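Local coordinates for protein GTN Reductase (Agrobacterium tumefaciens, PDB 5N6G) that binds FMN within a TIM barrel and probably reduces carbon–carbon double bonds with NADH or NADPH, as an ene-reductase of the Old Yellow Enzyme family, at residues T25-P30 and T354-G359; T107-H112 and S126-I131; S203-A208 and Y249-E254; A243-L248 and K282-A287. One frame throughout, in Å; residues are numbered along the deposited sequence.

Contact 1. Residues T25-P30 and T354-G359; sequences TRNRSP and TFYGGG. With FMN (flavin mononucleotide), chain B; 8OZ (2-Phenylacrylic acid), chain C.
Beside the FMN and 2-phenylacrylic acid pocket of this Old Yellow Enzyme barrel, Arg26 and Arg28 of the loop after strand 19-21 clasp the backbone carbonyls of the C-terminal loop 354-359. Arg28 runs extended from CG to NE and presents the edge of its guanidinium: NH2 (2.8 Å) and NH1 (3.3 Å) converge end-on on Thr354 O, while NE binds Gly359 O at 2.8 Å. All of these acceptors lie near the guanidinium plane. The chain of Arg26 is bent instead, with chi2 at -61° and chi3 at -54°, and its NE makes a nearly straight 2.8 Å bond to a lone pair of Phe355 O. In the reverse sense Gly357 N donates to Arg26 O over 2.8 Å, approaching from above the carbonyl plane, and NH1 of Arg28 shares that acceptor. Asn27 OD1 lies at the edge of the Tyr356 ring, and its ND2 is taken by Ala66 O. Thr25 carries the contact into the pocket, giving its N to FMN N5 (2.8 Å) and OG1 to FMN O4 (2.7 Å), while Tyr356 OH lies 3.5 Å from C4 of the 2-phenylacrylic acid. The arginine bonds thus hold the backbone of the loop whose Phe355 and Tyr356 side chains touch the C7M methyl of FMN, and the two bonds from Thr25 would be expected to draw electron density toward N5 and O4 of the flavin.

Contact 2. Residues T107-H112 and S126-I131; sequences TSLQPH and SKTYII
Ser108 OG, which touches CG2 of Ile130, is held by two polar partners: ND1 of His106 and a water 2.9 Å away. The same water accepts from Ile131 N, also at 2.9 Å, and thereby joins loop 107-112 to strand 127-131, which share no direct hydrogen bond. With chi1 at 67° the hydroxyl sits between the backbone N and the carbonyl carbon of Ser108, and from there OG rests 3.7 Å from CG2 of Ile130. Leu109 follows in the same 3-10 turn, which Gln110 N closes by donating to Thr107 O. The CD1 branch of Leu109 reaches the strand, 4.4 Å from Ile130 CG2 and 4.2 Å from Tyr129 O, a loose apolar approach. Thr128, near that methyl, is anchored from elsewhere, since its OG1 bonds to Gly64 O. Ser108, Leu109 and Ile130 therefore meet on one side of the strand, whereas the CB of Tyr129 points away from the turn, and Tyr129 lines the 2-phenylacrylic acid pocket. Paired antiparallel with strand 137-141, strand 127-131 forms a beta-hairpin beside the 2-phenylacrylic acid site, an excursion from the barrel between its third and fourth strands, as in other Old Yellow Enzymes.

Contact 3. Residues S203-A208 and Y249-E254; sequences SIENRA and YNYVVE
The phenol of Tyr251 reaches out of helix 249-254 and lies across the first turn of helix 204-208, where Ile204, Glu205 and Ala208 meet different parts of it. Its CB already points to the neighbouring helix, and CG, anti to the backbone N (chi1 172°), continues outward from it. Ile204 and Tyr251 lie alongside each other, pointing opposite ways, and the CG2 branch of Ile204 approaches the root of the ring, 3.7 Å from Tyr251 CD2. One turn further along, Ala208 CB meets the edge of the ring, near its plane, at 3.7 Å from Tyr251 CE2. Glu205 instead crosses the phenol at about a right angle; its methylene CG comes 3.6 Å from Tyr251 OH, so the hydrocarbon part of this acid does the touching, and the carboxylate plane is turned 67° from the ring. No direct hydrogen bond links the two segments. A water at the ring edge, in the plane of the phenol, bridges them instead: it donates to Glu205 O over 2.8 Å and is hydrogen-bonded to Tyr251 OH at 2.9 Å. Ala208 CB also packs against CG2 of Val252, where the small alanine lets the backbones come within 6.4 Å between Ala208 CA and Val252 CA. Ser203 caps the start of its helix, OG accepting from Asn206 N. The segment axes pass 10.0 Å apart and cross at -59°. Such packing of consecutive outer helices, here those following the fourth and fifth strands of the barrel, is characteristic of the TIM-barrel fold.

Contact 4. Residues A243-L248 and K282-A287; sequences ADPQPL and KPFDYA
The backbone of Phe284 and Asp285 is still extended just before helix 286-295 and passes the first turn of helix 245-256, with Gln246 CA and Phe284 CA 6.2 Å apart. The two helices follow the fifth and sixth strands of the TIM barrel, so the contact joins the N-terminal ends of neighbouring outer helices. Gln246 carries it. Its CG is anti to the backbone N (chi1 -165°), and a bend at chi2 (87°) places CD beside the Phe284-Asp285 backbone. The terminal amide then bonds both the N and the O of one residue: Asp285 N donates to a lone pair of Gln246 OE1 at 2.8 Å, and Gln246 NE2 donates to Asp285 O at 3.1 Å. NE2 has a second acceptor in Asn250 OD1, one turn along its own helix, which further fixes the rotation of the amide. That flat group lies over one face of the Phe284 ring, the planes only 16° apart, with NE2 3.7 Å above the ring plane and offset toward the rim. Pro245 lies alongside the same ring, pointing the other way, its CG 4.0 Å from Phe284 CD1, while Pro245 O sits at the ring edge, 3.8 Å from Phe284 CE1. Phe289, further along helix 286-295, meets the Phe284 ring edge-to-face. Asp285 is the N-cap of helix 286-295, its OD1 accepting from Ser288 N. A water also links Ala243 O with Lys282 N. Another donates to Gln246 OE1 at 2.6 Å and to Pro283 O at 2.9 Å, giving OE1 a second donor beside Asp285 N.

From the N terminus, the loop after the first barrel strand opens contact 1, which closes only in the C-terminal loop 354-359; the other three contacts all fall within this span. Contact 2 closes first, a short loop between the third and fourth strands, and touches contact 1 where Tyr129 packs on Asn27. Contacts 3 and 4 come later and interleave: 203-208, 243-248, 249-254, 282-287. They share helix 245-256, and Ile204 on Pro247 and Tyr249 on Phe284 join them, linking the outer helices after strands four, five and six. Contacts 1 and 2 border the 2-phenylacrylic acid pocket, whereas 3 and 4 lie across the chain's centre from contact 1.

Contact 1. Residues T25-P30 and T354-G359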
# COMPACT_ATOMS: atom_id res chain seq x y z
N THR A 25 8.27 -1.87 0.23
CA THR A 25 8.92 -2.79 -0.70
C THR A 25 10.42 -2.87 -0.44
O THR A 25 11.12 -1.85 -0.42
CB THR A 25 8.66 -2.32 -2.14
OG1 THR A 25 7.26 -2.44 -2.41
CG2 THR A 25 9.42 -3.14 -3.17
N ARG A 26 10.92 -4.09 -0.21
CA ARG A 26 12.33 -4.29 0.05
C ARG A 26 13.02 -5.25 -0.92
O ARG A 26 14.24 -5.36 -0.86
CB ARG A 26 12.55 -4.82 1.49
CG ARG A 26 11.75 -4.07 2.60
CD ARG A 26 12.10 -2.59 2.70
NE ARG A 26 13.54 -2.40 2.87
CZ ARG A 26 14.19 -2.46 4.03
NH1 ARG A 26 13.52 -2.65 5.17
NH2 ARG A 26 15.49 -2.30 4.07
N ASN A 27 12.27 -5.91 -1.80
CA ASN A 27 12.81 -6.80 -2.84
C ASN A 27 13.76 -7.87 -2.29
O ASN A 27 14.86 -8.11 -2.83
CB ASN A 27 13.52 -5.99 -3.92
CG ASN A 27 12.70 -4.84 -4.40
OD1 ASN A 27 12.86 -3.72 -3.92
ND2 ASN A 27 11.81 -5.09 -5.36
N ARG A 28 13.31 -8.54 -1.25
CA ARG A 28 14.11 -9.57 -0.60
C ARG A 28 13.38 -10.90 -0.54
O ARG A 28 13.60 -11.70 0.37
CB ARG A 28 14.52 -9.09 0.78
CG ARG A 28 15.72 -8.13 0.69
CD ARG A 28 15.88 -7.46 1.99
NE ARG A 28 17.13 -6.73 2.23
CZ ARG A 28 17.30 -5.43 2.00
NH1 ARG A 28 16.35 -4.72 1.44
NH2 ARG A 28 18.41 -4.83 2.38
N SER A 29 12.52 -11.17 -1.53
CA SER A 29 11.76 -12.42 -1.59
C SER A 29 11.87 -13.06 -2.98
O SER A 29 10.92 -13.06 -3.76
CB SER A 29 10.30 -12.17 -1.23
OG SER A 29 10.21 -11.55 0.05
N PRO A 30 13.03 -13.64 -3.30
CA PRO A 30 13.19 -14.33 -4.58
C PRO A 30 12.10 -15.36 -4.82
O PRO A 30 11.68 -16.09 -3.91
CB PRO A 30 14.57 -14.98 -4.47
CG PRO A 30 15.30 -14.14 -3.47
CD PRO A 30 14.27 -13.67 -2.50
N THR A 354 20.64 0.41 1.06
CA THR A 354 20.19 -0.95 1.33
C THR A 354 18.67 -1.04 1.45
O THR A 354 18.13 -2.03 1.95
CB THR A 354 20.88 -1.51 2.58
OG1 THR A 354 20.73 -0.61 3.69
CG2 THR A 354 22.36 -1.74 2.31
N PHE A 355 17.94 -0.02 0.97
CA PHE A 355 16.49 -0.12 0.98
C PHE A 355 16.01 -1.28 0.12
O PHE A 355 15.12 -2.04 0.53
CB PHE A 355 15.83 1.17 0.48
CG PHE A 355 15.79 2.31 1.48
CD1 PHE A 355 16.34 2.20 2.75
CD2 PHE A 355 15.18 3.50 1.14
CE1 PHE A 355 16.29 3.26 3.65
CE2 PHE A 355 15.12 4.57 2.04
CZ PHE A 355 15.69 4.45 3.30
N TYR A 356 16.60 -1.45 -1.07
CA TYR A 356 16.05 -2.37 -2.07
C TYR A 356 17.05 -3.46 -2.40
O TYR A 356 18.18 -3.17 -2.79
CB TYR A 356 15.69 -1.62 -3.36
CG TYR A 356 14.84 -0.41 -3.11
CD1 TYR A 356 13.53 -0.55 -2.70
CD2 TYR A 356 15.35 0.86 -3.27
CE1 TYR A 356 12.75 0.55 -2.46
CE2 TYR A 356 14.58 1.97 -3.03
CZ TYR A 356 13.28 1.80 -2.62
OH TYR A 356 12.49 2.90 -2.39
N GLY A 357 16.61 -4.71 -2.27
CA GLY A 357 17.42 -5.85 -2.65
C GLY A 357 18.47 -6.17 -1.61
O GLY A 357 18.56 -5.54 -0.55
N GLY A 358 19.28 -7.16 -1.93
CA GLY A 358 20.35 -7.57 -1.03
C GLY A 358 19.86 -8.55 0.03
O GLY A 358 18.95 -9.35 -0.19
N GLY A 359 20.48 -8.46 1.20
CA GLY A 359 20.25 -9.43 2.26
C GLY A 359 20.03 -8.76 3.60
O GLY A 359 19.32 -7.75 3.72
N1 FMN B . 4.31 2.63 -0.37
C2 FMN B . 3.37 1.67 -0.62
O2 FMN B . 2.15 1.93 -0.64
N3 FMN B . 3.77 0.37 -0.83
C4 FMN B . 5.08 -0.08 -0.86
O4 FMN B . 5.33 -1.28 -1.01
C4A FMN B . 6.07 0.95 -0.62
N5 FMN B . 7.33 0.60 -0.60
C5A FMN B . 8.25 1.55 -0.21
C6 FMN B . 9.58 1.17 -0.07
C7 FMN B . 10.53 2.06 0.42
C7M FMN B . 11.95 1.59 0.59
C8 FMN B . 10.15 3.36 0.77
C8M FMN B . 11.14 4.33 1.37
C9 FMN B . 8.82 3.76 0.61
C9A FMN B . 7.87 2.86 0.12
N10 FMN B . 6.51 3.20 0.05
C10 FMN B . 5.58 2.27 -0.34
C1' FMN B . 6.08 4.50 0.60
C2' FMN B . 6.01 4.45 2.12
O2' FMN B . 4.98 3.56 2.55
C3' FMN B . 5.76 5.83 2.75
O3' FMN B . 4.58 6.40 2.20
C4' FMN B . 6.91 6.81 2.54
O4' FMN B . 8.15 6.22 2.95
C5' FMN B . 6.68 8.13 3.25
O5' FMN B . 6.60 7.93 4.67
P FMN B . 7.79 8.29 5.71
O1P FMN B . 7.99 9.79 5.60
O2P FMN B . 9.01 7.53 5.21
O3P FMN B . 7.28 7.83 7.03
C4 8OZ C . 9.43 1.88 -3.75
C5 8OZ C . 10.01 0.99 -4.62
C6 8OZ C . 9.21 0.11 -5.33
C7 8OZ C . 7.84 0.12 -5.15
C8 8OZ C . 5.01 2.20 -3.88
C 8OZ C . 5.19 -0.24 -3.84
O 8OZ C . 3.86 2.19 -3.51
C1 8OZ C . 5.79 0.93 -3.97
C2 8OZ C . 7.25 1.00 -4.25
C3 8OZ C . 8.06 1.90 -3.56
O1 8OZ C . 5.62 3.31 -4.24

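Contact 2. Residues T107-H112 and S126-I131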
# COMPACT_ATOMS: atom_id res chain seq x y z
N THR A 107 8.05 -6.69 -19.38
CA THR A 107 7.62 -7.94 -20.02
C THR A 107 8.25 -9.17 -19.37
O THR A 107 7.61 -10.22 -19.30
CB THR A 107 7.96 -7.91 -21.50
OG1 THR A 107 9.38 -7.69 -21.66
CG2 THR A 107 7.17 -6.83 -22.21
N SER A 108 9.49 -9.06 -18.88
CA SER A 108 10.18 -10.22 -18.30
C SER A 108 9.53 -10.71 -17.01
O SER A 108 9.83 -11.83 -16.56
CB SER A 108 11.65 -9.86 -18.06
OG SER A 108 11.74 -8.88 -17.04
N LEU A 109 8.68 -9.90 -16.37
CA LEU A 109 7.97 -10.27 -15.16
C LEU A 109 6.56 -10.78 -15.43
O LEU A 109 5.93 -11.33 -14.51
CB LEU A 109 7.89 -9.06 -14.20
CG LEU A 109 9.23 -8.47 -13.78
CD1 LEU A 109 9.02 -7.12 -13.07
CD2 LEU A 109 9.98 -9.43 -12.89
N GLN A 110 6.03 -10.58 -16.64
CA GLN A 110 4.65 -10.86 -16.98
C GLN A 110 4.49 -12.30 -17.43
O GLN A 110 5.41 -12.89 -18.02
CB GLN A 110 4.19 -9.94 -18.10
CG GLN A 110 4.07 -8.51 -17.61
CD GLN A 110 2.97 -8.35 -16.61
OE1 GLN A 110 1.85 -8.85 -16.81
NE2 GLN A 110 3.26 -7.68 -15.52
N PRO A 111 3.31 -12.88 -17.20
CA PRO A 111 3.04 -14.20 -17.77
C PRO A 111 3.12 -14.13 -19.29
O PRO A 111 2.71 -13.15 -19.92
CB PRO A 111 1.64 -14.54 -17.26
CG PRO A 111 1.05 -13.27 -16.81
CD PRO A 111 2.16 -12.34 -16.47
N HIS A 112 3.70 -15.16 -19.87
CA HIS A 112 3.86 -15.29 -21.31
C HIS A 112 4.77 -14.22 -21.90
O HIS A 112 4.85 -14.09 -23.12
CB HIS A 112 2.51 -15.24 -22.03
CG HIS A 112 1.46 -16.09 -21.40
ND1 HIS A 112 0.23 -15.59 -21.02
CD2 HIS A 112 1.45 -17.41 -21.08
CE1 HIS A 112 -0.49 -16.57 -20.50
NE2 HIS A 112 0.22 -17.68 -20.52
N SER A 126 9.05 5.48 -16.22
CA SER A 126 9.36 4.92 -14.91
C SER A 126 10.40 3.82 -15.11
O SER A 126 10.71 3.42 -16.23
CB SER A 126 8.11 4.36 -14.22
OG SER A 126 8.35 4.10 -12.85
N LYS A 127 10.99 3.38 -14.00
CA LYS A 127 12.02 2.37 -14.03
C LYS A 127 11.66 1.26 -13.07
O LYS A 127 10.98 1.48 -12.07
CB LYS A 127 13.40 2.94 -13.67
CG LYS A 127 14.03 3.74 -14.79
CD LYS A 127 15.35 4.37 -14.36
CE LYS A 127 16.01 5.12 -15.51
NZ LYS A 127 16.30 4.22 -16.66
N THR A 128 12.15 0.06 -13.37
CA THR A 128 11.87 -1.07 -12.51
C THR A 128 13.12 -1.92 -12.35
O THR A 128 14.18 -1.63 -12.90
CB THR A 128 10.70 -1.92 -13.02
OG1 THR A 128 10.54 -2.99 -12.10
CG2 THR A 128 10.95 -2.50 -14.42
N TYR A 129 12.98 -2.99 -11.56
CA TYR A 129 14.08 -3.88 -11.21
C TYR A 129 13.72 -5.26 -11.75
O TYR A 129 12.68 -5.82 -11.39
CB TYR A 129 14.29 -3.93 -9.70
CG TYR A 129 13.97 -2.64 -8.94
CD1 TYR A 129 14.16 -1.39 -9.52
CD2 TYR A 129 13.48 -2.68 -7.64
CE1 TYR A 129 13.86 -0.23 -8.83
CE2 TYR A 129 13.18 -1.52 -6.94
CZ TYR A 129 13.38 -0.30 -7.55
OH TYR A 129 13.10 0.87 -6.88
N ILE A 130 14.58 -5.79 -12.63
CA ILE A 130 14.32 -7.05 -13.33
C ILE A 130 15.48 -8.03 -13.17
O ILE A 130 16.56 -7.67 -12.68
CB ILE A 130 14.03 -6.84 -14.84
CG1 ILE A 130 15.22 -6.21 -15.55
CG2 ILE A 130 12.77 -5.98 -15.00
CD1 ILE A 130 15.19 -6.39 -17.05
N ILE A 131 15.22 -9.28 -13.57
CA ILE A 131 16.22 -10.35 -13.56
C ILE A 131 16.34 -10.92 -14.97
O ILE A 131 15.34 -11.35 -15.56
CB ILE A 131 15.84 -11.46 -12.56
CG1 ILE A 131 15.70 -10.89 -11.14
CG2 ILE A 131 16.88 -12.61 -12.60
CD1 ILE A 131 16.95 -10.17 -10.61
O HOH W 1 12.93 -10.41 -14.88

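Contact 3. Residues S203-A208 and Y249-E254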
# COMPACT_ATOMS: atom_id res chain seq x y z
N SER A 203 -15.91 10.62 -16.74
CA SER A 203 -16.42 11.24 -15.53
C SER A 203 -15.69 10.74 -14.30
O SER A 203 -15.06 9.68 -14.28
CB SER A 203 -17.91 10.97 -15.38
OG SER A 203 -18.17 9.59 -15.17
N ILE A 204 -15.80 11.53 -13.23
CA ILE A 204 -15.28 11.11 -11.93
C ILE A 204 -15.89 9.78 -11.51
O ILE A 204 -15.19 8.89 -11.02
CB ILE A 204 -15.55 12.22 -10.90
CG1 ILE A 204 -14.57 13.37 -11.11
CG2 ILE A 204 -15.52 11.69 -9.46
CD1 ILE A 204 -14.97 14.65 -10.37
N GLU A 205 -17.21 9.64 -11.67
CA GLU A 205 -17.89 8.41 -11.29
C GLU A 205 -17.34 7.22 -12.06
O GLU A 205 -17.16 6.13 -11.51
CB GLU A 205 -19.40 8.53 -11.55
CG GLU A 205 -20.13 9.60 -10.69
CD GLU A 205 -19.93 11.09 -11.10
OE1 GLU A 205 -19.34 11.41 -12.17
OE2 GLU A 205 -20.38 11.95 -10.33
N ASN A 206 -17.08 7.42 -13.35
CA ASN A 206 -16.55 6.33 -14.17
C ASN A 206 -15.12 6.00 -13.78
O ASN A 206 -14.73 4.82 -13.76
CB ASN A 206 -16.62 6.70 -15.64
CG ASN A 206 -18.02 6.57 -16.21
OD1 ASN A 206 -18.97 6.23 -15.49
ND2 ASN A 206 -18.14 6.80 -17.50
N ARG A 207 -14.29 7.03 -13.53
CA ARG A 207 -12.90 6.77 -13.15
C ARG A 207 -12.76 6.12 -11.78
O ARG A 207 -11.79 5.38 -11.54
CB ARG A 207 -12.09 8.07 -13.23
CG ARG A 207 -11.91 8.52 -14.70
CD ARG A 207 -10.94 9.66 -14.84
NE ARG A 207 -11.56 10.95 -14.57
CZ ARG A 207 -11.04 11.90 -13.80
NH1 ARG A 207 -9.90 11.72 -13.15
NH2 ARG A 207 -11.67 13.06 -13.70
N ALA A 208 -13.70 6.36 -10.86
CA ALA A 208 -13.73 5.72 -9.56
C ALA A 208 -14.33 4.32 -9.58
O ALA A 208 -14.25 3.60 -8.58
CB ALA A 208 -14.53 6.58 -8.59
N TYR A 249 -11.22 12.87 -5.40
CA TYR A 249 -10.94 12.14 -4.18
C TYR A 249 -12.02 12.35 -3.12
O TYR A 249 -12.32 11.43 -2.37
CB TYR A 249 -9.55 12.51 -3.66
CG TYR A 249 -8.52 11.64 -4.32
CD1 TYR A 249 -8.17 10.41 -3.77
CD2 TYR A 249 -7.95 12.01 -5.53
CE1 TYR A 249 -7.24 9.60 -4.38
CE2 TYR A 249 -7.04 11.20 -6.16
CZ TYR A 249 -6.69 10.00 -5.58
OH TYR A 249 -5.78 9.22 -6.24
N ASN A 250 -12.64 13.53 -3.08
CA ASN A 250 -13.79 13.69 -2.19
C ASN A 250 -14.90 12.74 -2.59
O ASN A 250 -15.53 12.14 -1.72
CB ASN A 250 -14.27 15.14 -2.17
CG ASN A 250 -13.41 16.05 -1.27
OD1 ASN A 250 -12.25 15.74 -0.94
ND2 ASN A 250 -13.98 17.18 -0.88
N TYR A 251 -15.13 12.57 -3.89
CA TYR A 251 -16.14 11.60 -4.33
C TYR A 251 -15.76 10.19 -3.90
O TYR A 251 -16.60 9.44 -3.40
CB TYR A 251 -16.31 11.66 -5.85
CG TYR A 251 -17.20 10.56 -6.39
CD1 TYR A 251 -18.57 10.71 -6.41
CD2 TYR A 251 -16.66 9.37 -6.84
CE1 TYR A 251 -19.39 9.69 -6.87
CE2 TYR A 251 -17.45 8.36 -7.29
CZ TYR A 251 -18.82 8.52 -7.31
OH TYR A 251 -19.65 7.50 -7.77
N VAL A 252 -14.50 9.81 -4.11
CA VAL A 252 -14.05 8.46 -3.76
C VAL A 252 -14.34 8.18 -2.29
O VAL A 252 -14.93 7.15 -1.95
CB VAL A 252 -12.56 8.28 -4.08
CG1 VAL A 252 -12.00 7.05 -3.41
CG2 VAL A 252 -12.40 8.18 -5.61
N VAL A 253 -13.91 9.08 -1.40
CA VAL A 253 -14.09 8.75 0.02
C VAL A 253 -15.53 8.92 0.47
O VAL A 253 -15.95 8.25 1.42
CB VAL A 253 -13.17 9.53 0.98
CG1 VAL A 253 -11.78 9.03 0.90
CG2 VAL A 253 -13.29 11.05 0.81
N GLU A 254 -16.33 9.77 -0.19
CA GLU A 254 -17.76 9.77 0.09
C GLU A 254 -18.34 8.38 -0.16
O GLU A 254 -19.14 7.88 0.64
CB GLU A 254 -18.44 10.82 -0.78
CG GLU A 254 -19.92 10.89 -0.62
CD GLU A 254 -20.62 11.46 -1.84
OE1 GLU A 254 -19.94 12.00 -2.74
OE2 GLU A 254 -21.87 11.35 -1.91
O HOH W 2 -18.27 5.38 -9.10

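Contact 4. Residues A243-L248 and K282-A287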
# COMPACT_ATOMS: atom_id res chain seq x y z
N ALA A 243 -5.06 16.93 -12.51
CA ALA A 243 -5.09 18.37 -12.33
C ALA A 243 -6.10 18.82 -11.28
O ALA A 243 -5.96 19.93 -10.74
CB ALA A 243 -5.41 19.06 -13.65
N ASP A 244 -7.12 18.00 -10.99
CA ASP A 244 -8.23 18.42 -10.13
C ASP A 244 -8.55 17.29 -9.15
O ASP A 244 -9.62 16.67 -9.20
CB ASP A 244 -9.43 18.80 -10.98
CG ASP A 244 -9.20 20.12 -11.71
OD1 ASP A 244 -9.15 21.16 -11.03
OD2 ASP A 244 -9.04 20.10 -12.96
N PRO A 245 -7.62 17.01 -8.24
CA PRO A 245 -7.83 15.89 -7.32
C PRO A 245 -8.95 16.09 -6.31
O PRO A 245 -9.49 15.09 -5.83
CB PRO A 245 -6.47 15.78 -6.61
CG PRO A 245 -5.90 17.14 -6.71
CD PRO A 245 -6.30 17.61 -8.07
N GLN A 246 -9.32 17.32 -5.95
CA GLN A 246 -10.26 17.43 -4.83
C GLN A 246 -11.63 16.84 -5.15
O GLN A 246 -12.15 16.05 -4.34
CB GLN A 246 -10.39 18.89 -4.36
CG GLN A 246 -11.06 18.97 -2.99
CD GLN A 246 -10.06 18.84 -1.86
OE1 GLN A 246 -9.10 19.60 -1.81
NE2 GLN A 246 -10.31 17.93 -0.92
N PRO A 247 -12.29 17.20 -6.25
CA PRO A 247 -13.61 16.60 -6.50
C PRO A 247 -13.54 15.10 -6.70
O PRO A 247 -14.46 14.37 -6.31
CB PRO A 247 -14.13 17.33 -7.75
CG PRO A 247 -12.94 18.03 -8.32
CD PRO A 247 -11.97 18.28 -7.21
N LEU A 248 -12.44 14.63 -7.30
CA LEU A 248 -12.24 13.21 -7.56
C LEU A 248 -12.14 12.44 -6.26
O LEU A 248 -12.88 11.47 -6.04
CB LEU A 248 -10.95 13.04 -8.36
CG LEU A 248 -10.49 11.63 -8.71
CD1 LEU A 248 -11.49 10.90 -9.61
CD2 LEU A 248 -9.10 11.73 -9.34
N LYS A 282 -4.79 24.18 -7.60
CA LYS A 282 -5.29 24.37 -6.24
C LYS A 282 -4.59 23.45 -5.25
O LYS A 282 -4.47 22.24 -5.52
CB LYS A 282 -6.80 24.11 -6.20
CG LYS A 282 -7.61 25.13 -6.99
CD LYS A 282 -9.09 24.74 -7.06
CE LYS A 282 -9.90 25.74 -7.88
NZ LYS A 282 -11.33 25.33 -7.97
N PRO A 283 -4.18 23.93 -4.09
CA PRO A 283 -3.69 23.02 -3.05
C PRO A 283 -4.80 22.09 -2.59
O PRO A 283 -5.96 22.49 -2.50
CB PRO A 283 -3.24 23.96 -1.93
CG PRO A 283 -3.22 25.32 -2.52
CD PRO A 283 -4.18 25.33 -3.64
N PHE A 284 -4.43 20.85 -2.29
CA PHE A 284 -5.38 19.86 -1.80
C PHE A 284 -5.70 20.14 -0.34
O PHE A 284 -4.80 20.45 0.45
CB PHE A 284 -4.81 18.44 -1.95
CG PHE A 284 -5.82 17.35 -1.75
CD1 PHE A 284 -6.64 16.95 -2.78
CD2 PHE A 284 -5.92 16.69 -0.54
CE1 PHE A 284 -7.58 15.95 -2.61
CE2 PHE A 284 -6.85 15.67 -0.36
CZ PHE A 284 -7.67 15.29 -1.41
N ASP A 285 -6.98 20.04 0.01
CA ASP A 285 -7.47 20.30 1.36
C ASP A 285 -7.72 18.94 2.02
O ASP A 285 -8.73 18.28 1.75
CB ASP A 285 -8.72 21.16 1.28
CG ASP A 285 -9.26 21.58 2.63
OD1 ASP A 285 -8.95 20.92 3.66
OD2 ASP A 285 -10.02 22.56 2.65
N TYR A 286 -6.79 18.50 2.87
CA TYR A 286 -6.92 17.19 3.50
C TYR A 286 -8.01 17.16 4.57
O TYR A 286 -8.58 16.09 4.82
CB TYR A 286 -5.58 16.76 4.08
CG TYR A 286 -4.56 16.49 3.00
CD1 TYR A 286 -4.43 15.23 2.45
CD2 TYR A 286 -3.78 17.53 2.48
CE1 TYR A 286 -3.52 14.98 1.43
CE2 TYR A 286 -2.88 17.28 1.45
CZ TYR A 286 -2.74 16.02 0.95
OH TYR A 286 -1.83 15.79 -0.08
N ALA A 287 -8.30 18.29 5.21
CA ALA A 287 -9.44 18.34 6.14
C ALA A 287 -10.77 18.16 5.41
O ALA A 287 -11.68 17.50 5.93
CB ALA A 287 -9.43 19.67 6.89
O HOH W 3 -6.26 21.68 -8.68
O HOH W 4 -8.73 21.86 -3.09